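Local coordinates for microtubule-associated protein 1A/1B, light chain 3 (Trypanosoma brucei brucei, PDB 3W1Y) that probably serves in autophagy as a ubiquitin-like protein of the ATG8 family that becomes attached to membrane phospholipid, at residues L28-H33 and K69-E74. Residues are numbered along the deposited sequence; the frame is centred on the assembly and turned at random.
Sequences LRYPKH and KFLLPE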
ATOM      1  N   LEU A  28      15.112  19.775 -16.012  1.00 27.19           N
ATOM      2  CA  LEU A  28      15.731  21.088 -16.085  1.00 27.99           C
ATOM      3  C   LEU A  28      15.183  21.989 -14.953  1.00 28.31           C
ATOM      4  O   LEU A  28      15.950  22.703 -14.320  1.00 28.21           O
ATOM      5  CB  LEU A  28      15.520  21.734 -17.459  1.00 27.42           C
ATOM      6  CG  LEU A  28      15.827  23.237 -17.573  1.00 29.92           C
ATOM      7  CD1 LEU A  28      17.336  23.542 -17.383  1.00 29.33           C
ATOM      8  CD2 LEU A  28      15.308  23.862 -18.883  1.00 29.51           C
ATOM      9  N   ARG A  29      13.871  21.903 -14.699  1.00 27.65           N
ATOM     10  CA  ARG A  29      13.237  22.672 -13.653  1.00 28.72           C
ATOM     11  C   ARG A  29      13.274  22.002 -12.273  1.00 28.77           C
ATOM     12  O   ARG A  29      13.427  22.684 -11.249  1.00 29.29           O
ATOM     13  CB  ARG A  29      11.804  23.073 -14.020  1.00 28.28           C
ATOM     14  CG  ARG A  29      11.278  24.146 -13.041  1.00 29.73           C
ATOM     15  CD  ARG A  29      10.095  24.937 -13.565  1.00 29.94           C
ATOM     16  NE  ARG A  29      10.384  25.638 -14.818  1.00 30.10           N
ATOM     17  CZ  ARG A  29       9.523  26.455 -15.424  1.00 32.12           C
ATOM     18  NH1 ARG A  29       8.310  26.671 -14.900  1.00 30.05           N
ATOM     19  NH2 ARG A  29       9.873  27.048 -16.557  1.00 29.96           N
ATOM     20  N   TYR A  30      13.156  20.678 -12.257  1.00 28.63           N
ATOM     21  CA  TYR A  30      13.114  19.891 -11.020  1.00 28.57           C
ATOM     22  C   TYR A  30      14.153  18.772 -11.035  1.00 28.75           C
ATOM     23  O   TYR A  30      13.807  17.592 -11.121  1.00 28.02           O
ATOM     24  CB  TYR A  30      11.714  19.329 -10.811  1.00 28.08           C
ATOM     25  CG  TYR A  30      10.665  20.400 -10.764  1.00 28.36           C
ATOM     26  CD1 TYR A  30       9.906  20.704 -11.895  1.00 28.84           C
ATOM     27  CD2 TYR A  30      10.457  21.145  -9.590  1.00 30.19           C
ATOM     28  CE1 TYR A  30       8.950  21.704 -11.865  1.00 30.37           C
ATOM     29  CE2 TYR A  30       9.514  22.163  -9.536  1.00 30.86           C
ATOM     30  CZ  TYR A  30       8.764  22.438 -10.673  1.00 32.76           C
ATOM     31  OH  TYR A  30       7.822  23.434 -10.632  1.00 33.60           O
ATOM     32  N   PRO A  31      15.437  19.140 -10.910  1.00 29.86           N
ATOM     33  CA  PRO A  31      16.528  18.142 -11.079  1.00 30.16           C
ATOM     34  C   PRO A  31      16.603  17.109  -9.939  1.00 30.56           C
ATOM     35  O   PRO A  31      17.319  16.123 -10.046  1.00 31.30           O
ATOM     36  CB  PRO A  31      17.802  19.005 -11.120  1.00 30.50           C
ATOM     37  CG  PRO A  31      17.405  20.310 -10.290  1.00 30.86           C
ATOM     38  CD  PRO A  31      15.930  20.504 -10.550  1.00 30.78           C
ATOM     39  N   LYS A  32      15.880  17.346  -8.851  1.00 31.17           N
ATOM     40  CA  LYS A  32      15.817  16.390  -7.745  1.00 31.93           C
ATOM     41  C   LYS A  32      14.451  15.656  -7.701  1.00 30.43           C
ATOM     42  O   LYS A  32      14.129  14.998  -6.717  1.00 31.12           O
ATOM     43  CB  LYS A  32      16.114  17.117  -6.417  1.00 33.39           C
ATOM     44  CG  LYS A  32      17.573  17.619  -6.295  1.00 34.92           C
ATOM     45  CD  LYS A  32      17.826  18.333  -4.943  1.00 36.46           C
ATOM     46  CE  LYS A  32      19.248  18.911  -4.930  1.00 41.14           C
ATOM     47  NZ  LYS A  32      19.684  19.401  -3.574  1.00 47.80           N
ATOM     48  N   HIS A  33      13.660  15.779  -8.759  1.00 28.24           N
ATOM     49  CA  HIS A  33      12.395  15.086  -8.831  1.00 27.69           C
ATOM     50  C   HIS A  33      12.414  13.968  -9.873  1.00 26.92           C
ATOM     51  O   HIS A  33      13.146  14.006 -10.850  1.00 26.73           O
ATOM     52  CB  HIS A  33      11.215  16.057  -9.048  1.00 27.73           C
ATOM     53  CG  HIS A  33      10.964  16.973  -7.875  1.00 27.69           C
ATOM     54  ND1 HIS A  33       9.749  17.048  -7.225  1.00 28.01           N
ATOM     55  CD2 HIS A  33      11.788  17.822  -7.223  1.00 28.02           C
ATOM     56  CE1 HIS A  33       9.838  17.911  -6.229  1.00 28.76           C
ATOM     57  NE2 HIS A  33      11.068  18.389  -6.203  1.00 29.23           N
ATOM     58  N   LYS A  69       0.621  10.489 -14.409  1.00 30.61           N
ATOM     59  CA  LYS A  69       1.991  10.929 -14.293  1.00 30.34           C
ATOM     60  C   LYS A  69       2.182  11.631 -12.970  1.00 29.74           C
ATOM     61  O   LYS A  69       1.279  12.297 -12.470  1.00 29.45           O
ATOM     62  CB  LYS A  69       2.316  11.945 -15.368  1.00 31.34           C
ATOM     63  CG  LYS A  69       2.269  11.419 -16.781  1.00 32.76           C
ATOM     64  CD  LYS A  69       2.244  12.628 -17.682  1.00 36.69           C
ATOM     65  CE  LYS A  69       2.495  12.240 -19.085  1.00 40.20           C
ATOM     66  NZ  LYS A  69       2.212  13.390 -19.977  1.00 42.43           N
ATOM     67  N   PHE A  70       3.372  11.491 -12.406  1.00 29.14           N
ATOM     68  CA  PHE A  70       3.712  12.146 -11.149  1.00 28.46           C
ATOM     69  C   PHE A  70       5.095  12.727 -11.329  1.00 28.04           C
ATOM     70  O   PHE A  70       5.843  12.266 -12.150  1.00 27.27           O
ATOM     71  CB  PHE A  70       3.707  11.128  -9.981  1.00 27.95           C
ATOM     72  CG  PHE A  70       2.355  10.544  -9.687  1.00 27.87           C
ATOM     73  CD1 PHE A  70       1.847   9.498 -10.446  1.00 27.01           C
ATOM     74  CD2 PHE A  70       1.562  11.061  -8.667  1.00 28.27           C
ATOM     75  CE1 PHE A  70       0.565   8.970 -10.190  1.00 26.09           C
ATOM     76  CE2 PHE A  70       0.291  10.530  -8.411  1.00 26.13           C
ATOM     77  CZ  PHE A  70      -0.195   9.476  -9.179  1.00 25.65           C
ATOM     78  N   LEU A  71       5.415  13.743 -10.535  1.00 28.71           N
ATOM     79  CA  LEU A  71       6.752  14.285 -10.440  1.00 28.61           C
ATOM     80  C   LEU A  71       7.080  14.392  -8.951  1.00 28.37           C
ATOM     81  O   LEU A  71       6.637  15.307  -8.264  1.00 29.14           O
ATOM     82  CB  LEU A  71       6.800  15.640 -11.147  1.00 29.28           C
ATOM     83  CG  LEU A  71       8.160  16.308 -11.310  1.00 30.76           C
ATOM     84  CD1 LEU A  71       9.154  15.399 -12.049  1.00 28.92           C
ATOM     85  CD2 LEU A  71       8.011  17.686 -12.033  1.00 29.88           C
ATOM     86  N   LEU A  72       7.821  13.428  -8.424  1.00 27.79           N
ATOM     87  CA  LEU A  72       7.952  13.346  -6.973  1.00 27.59           C
ATOM     88  C   LEU A  72       9.393  13.492  -6.528  1.00 27.44           C
ATOM     89  O   LEU A  72      10.315  13.162  -7.295  1.00 27.32           O
ATOM     90  CB  LEU A  72       7.336  12.044  -6.455  1.00 27.86           C
ATOM     91  CG  LEU A  72       5.817  11.869  -6.645  1.00 29.76           C
ATOM     92  CD1 LEU A  72       5.338  10.537  -6.069  1.00 30.89           C
ATOM     93  CD2 LEU A  72       5.006  13.056  -6.016  1.00 30.38           C
ATOM     94  N   PRO A  73       9.608  13.981  -5.291  1.00 28.02           N
ATOM     95  CA  PRO A  73      11.003  14.131  -4.814  1.00 28.51           C
ATOM     96  C   PRO A  73      11.811  12.815  -4.853  1.00 28.74           C
ATOM     97  O   PRO A  73      11.253  11.725  -4.590  1.00 28.23           O
ATOM     98  CB  PRO A  73      10.838  14.659  -3.364  1.00 29.34           C
ATOM     99  CG  PRO A  73       9.449  15.288  -3.302  1.00 29.57           C
ATOM    100  CD  PRO A  73       8.613  14.403  -4.270  1.00 28.35           C
ATOM    101  N   GLU A  74      13.100  12.907  -5.184  1.00 29.20           N
ATOM    102  CA  GLU A  74      13.979  11.734  -5.205  1.00 30.11           C
ATOM    103  C   GLU A  74      14.080  11.080  -3.821  1.00 31.16           C
ATOM    104  O   GLU A  74      14.327   9.870  -3.713  1.00 31.37           O
ATOM    105  CB  GLU A  74      15.379  12.095  -5.734  1.00 30.70           C
ATOM    106  CG  GLU A  74      16.099  13.250  -4.985  1.00 31.43           C
ATOM    107  CD  GLU A  74      17.471  13.619  -5.578  1.00 34.02           C
ATOM    108  OE1 GLU A  74      17.832  13.153  -6.698  1.00 36.74           O
ATOM    109  OE2 GLU A  74      18.194  14.414  -4.930  1.00 40.40           O
TER
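Y30, the first residue to leave the geometry of helix 16-29, meets L71: CD2 of L71 approaches the ring obliquely, 3.6 Å from CD1 of Y30, and the two side chains cross at about a right angle. CG of L71 stands anti to the backbone N (chi1 -173°), and from it CD2 goes to Y30 and CD1 to H33. The chain then reverses in a type I beta turn from Y30 to H33, closed by the bond from H33 N to Y30 O (3.0 Å). K32 supplies the polar link: its carbonyl O accepts the N-H of E74 at 2.8 Å, with 150° at the hydrogen. Beside this bond CG of K32 lies 3.5 Å from OE2 of E74; the opposite charges remain apart, NZ of K32 being 5.4 Å from that oxygen. H33 and P73 have the nearest CA atoms, 4.4 Å apart, in an antiparallel non-hydrogen-bonded pair. P73 CA sits over one face of the imidazole, 14° off the ring normal, a CH-pi contact, while Y30 CD2 lies over the opposite face toward the rim; CB of H33 packs 3.7 Å from CD1 of L71. Continued by the L72-I34 and F70-I36 backbone bonds, this pairing joins edge strand 68-73 to strand 33-40, which follows helix 16-29 through the turn: the first two strands of the ubiquitin-like sheet, preceded by the N-terminal helices characteristic of ATG8 proteins.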